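Local coordinates for agmatinase (Deinococcus radiodurans, PDB 1WOG), which hydrolyses agmatine to putrescine and urea as a manganese-dependent member of the ureohydrolase (arginase) superfamily, at the manganese (II) ion site. Numbering follows the deposited sequence.

The manganese (II) ion site. Residues 121, 141, 143-145, 147, 159, 227, 229, 231, 274. With MN (manganese (II) ion), chain B; MN (manganese (II) ion), chain C.
Asp229 OD2 is gripped by two metal bonds, one to each ion of the binuclear manganese centre, 2.2 Å to MN of chain B and 2.3 Å to MN of chain C. This one carboxylate oxygen is thus a monatomic bridge, and MN of chain B stands 3.2 Å from MN of chain C. Asp229 CG lies anti to the backbone N (chi1 178°), and its second oxygen, OD1, takes a hydrogen bond from Asp231 N from above the carboxylate plane, which, with the metal bonds, helps to fix the rotation of the group.

Asp143 bridges differently, with one oxygen per ion: OD2 binds MN of chain B and OD1 binds MN of chain C. Both oxygens also accept hydrogen bonds from above the carboxylate plane, Asp143 OD1 from His145 N at 2.7 Å and Asp143 OD2 from the Gln141 amide NE2, a longer bond that lies in the amide's own plane.

His121 ND1 and Asp147 OD2 join Asp143 OD2 and Asp229 OD2 on MN of chain B. Asp147 OD2 sits almost opposite Asp229 OD2 (171°), while His121 ND1 stands roughly at right angles to Asp147 OD2. The shell is irregular, or larger with ligands such as water unseen. On the far side of the His121 ring, NE2 donates to Ser227 OG (2.9 Å) close to the ring plane, steadying the imidazole. The backbone N of His121 donates to Glu274 OE2, which also accepts a nearly straight bond from Asn159 ND2 (176° at H), so Asn159 and Glu274 form a second-shell anchor for the segment carrying His121.

MN of chain C is chelated by both oxygens of Asp231, whose CG takes the crowded position between backbone N and carbonyl carbon. His145 ND1 binds MN of chain C at 2.2 Å; with Asp143, Asp229 and Asp231 it gives a geometry between square pyramidal and trigonal bipyramidal, though unseen ligands may add to it. Ala144 N donates a hydrogen bond to Asp231 OD1, approaching nearly along the C-O axis of that oxygen.

In the ureohydrolase family such a pair activates a bridging water or hydroxide, not seen among the metal ligands here, to attack the guanidinium carbon of agmatine.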
loop_
_atom_site.group_PDB
_atom_site.type_symbol
_atom_site.label_atom_id
_atom_site.label_comp_id
_atom_site.label_asym_id
_atom_site.label_seq_id
_atom_site.Cartn_x
_atom_site.Cartn_y
_atom_site.Cartn_z
ATOM N N HIS A 121 10.657 15.350 -16.404
ATOM C CA HIS A 121 11.789 15.800 -17.204
ATOM C C HIS A 121 11.608 17.103 -17.974
ATOM O O HIS A 121 12.592 17.705 -18.419
ATOM C CB HIS A 121 12.236 14.686 -18.160
ATOM C CG HIS A 121 13.723 14.587 -18.304
ATOM N ND1 HIS A 121 14.364 13.422 -18.669
ATOM C CD2 HIS A 121 14.699 15.503 -18.093
ATOM C CE1 HIS A 121 15.671 13.623 -18.672
ATOM N NE2 HIS A 121 15.901 14.876 -18.325
ATOM N N GLN A 141 23.205 12.971 -20.097
ATOM C CA GLN A 141 21.890 12.543 -19.645
ATOM C C GLN A 141 21.749 11.033 -19.440
ATOM O O GLN A 141 22.046 10.254 -20.343
ATOM C CB GLN A 141 20.871 13.047 -20.682
ATOM C CG GLN A 141 19.542 12.317 -20.755
ATOM C CD GLN A 141 18.749 12.697 -22.003
ATOM O OE1 GLN A 141 19.304 13.241 -22.966
ATOM N NE2 GLN A 141 17.456 12.395 -22.001
ATOM N N ASP A 143 19.130 8.163 -18.997
ATOM C CA ASP A 143 17.696 8.076 -19.269
ATOM C C ASP A 143 17.415 6.846 -20.106
ATOM O O ASP A 143 18.263 6.412 -20.882
ATOM C CB ASP A 143 17.292 9.321 -20.083
ATOM C CG ASP A 143 15.822 9.694 -19.949
ATOM O OD1 ASP A 143 14.952 8.800 -19.911
ATOM O OD2 ASP A 143 15.544 10.911 -19.909
ATOM N N ALA A 144 16.220 6.289 -19.953
ATOM C CA ALA A 144 15.824 5.155 -20.761
ATOM C C ALA A 144 15.270 5.752 -22.052
ATOM O O ALA A 144 15.157 5.063 -23.056
ATOM C CB ALA A 144 14.734 4.349 -20.054
ATOM N N HIS A 145 14.926 7.038 -22.010
ATOM C CA HIS A 145 14.344 7.725 -23.170
ATOM C C HIS A 145 15.217 8.874 -23.688
ATOM O O HIS A 145 16.033 9.423 -22.953
ATOM C CB HIS A 145 12.949 8.257 -22.808
ATOM C CG HIS A 145 12.120 7.294 -22.009
ATOM N ND1 HIS A 145 12.105 7.290 -20.630
ATOM C CD2 HIS A 145 11.290 6.297 -22.395
ATOM C CE1 HIS A 145 11.300 6.334 -20.201
ATOM N NE2 HIS A 145 10.792 5.717 -21.252
ATOM N N ASP A 147 14.051 11.932 -25.156
ATOM C CA ASP A 147 13.479 13.239 -24.825
ATOM C C ASP A 147 13.949 14.359 -25.754
ATOM O O ASP A 147 14.262 15.471 -25.306
ATOM C CB ASP A 147 13.792 13.610 -23.369
ATOM C CG ASP A 147 13.123 12.675 -22.372
ATOM O OD1 ASP A 147 12.217 11.922 -22.779
ATOM O OD2 ASP A 147 13.494 12.698 -21.183
ATOM N N ASN A 159 7.309 16.085 -21.311
ATOM C CA ASN A 159 8.585 15.613 -20.797
ATOM C C ASN A 159 9.375 14.847 -21.858
ATOM O O ASN A 159 10.458 14.326 -21.583
ATOM C CB ASN A 159 8.391 14.757 -19.533
ATOM C CG ASN A 159 7.546 13.513 -19.766
ATOM O OD1 ASN A 159 6.773 13.458 -20.726
ATOM N ND2 ASN A 159 7.692 12.512 -18.909
ATOM N N SER A 227 21.974 15.560 -16.266
ATOM C CA SER A 227 20.528 15.411 -16.190
ATOM C C SER A 227 20.262 13.938 -15.918
ATOM O O SER A 227 20.432 13.091 -16.797
ATOM C CB SER A 227 19.842 15.830 -17.491
ATOM O OG SER A 227 18.439 15.798 -17.307
ATOM N N ASP A 229 17.605 11.155 -15.136
ATOM C CA ASP A 229 16.213 10.711 -15.143
ATOM C C ASP A 229 16.305 9.359 -14.441
ATOM O O ASP A 229 16.977 8.452 -14.934
ATOM C CB ASP A 229 15.726 10.518 -16.584
ATOM C CG ASP A 229 14.293 10.019 -16.655
ATOM O OD1 ASP A 229 13.860 9.299 -15.734
ATOM O OD2 ASP A 229 13.608 10.331 -17.649
ATOM N N ASP A 231 14.498 6.869 -14.386
ATOM C CA ASP A 231 14.103 5.673 -15.126
ATOM C C ASP A 231 15.235 5.113 -15.984
ATOM O O ASP A 231 15.077 4.087 -16.656
ATOM C CB ASP A 231 12.803 5.876 -15.949
ATOM C CG ASP A 231 12.937 6.883 -17.084
ATOM O OD1 ASP A 231 14.015 6.999 -17.697
ATOM O OD2 ASP A 231 11.917 7.542 -17.379
ATOM N N GLU A 274 11.988 12.805 -12.662
ATOM C CA GLU A 274 11.092 11.658 -12.823
ATOM C C GLU A 274 10.935 10.702 -11.638
ATOM O O GLU A 274 10.380 9.613 -11.779
ATOM C CB GLU A 274 11.461 10.866 -14.089
ATOM C CG GLU A 274 11.293 11.639 -15.417
ATOM C CD GLU A 274 9.843 11.991 -15.770
ATOM O OE1 GLU A 274 8.911 11.532 -15.078
ATOM O OE2 GLU A 274 9.633 12.727 -16.762
HETATM MN MN MN B . 13.652 11.675 -19.416
HETATM MN MN MN C . 12.948 8.586 -19.028
#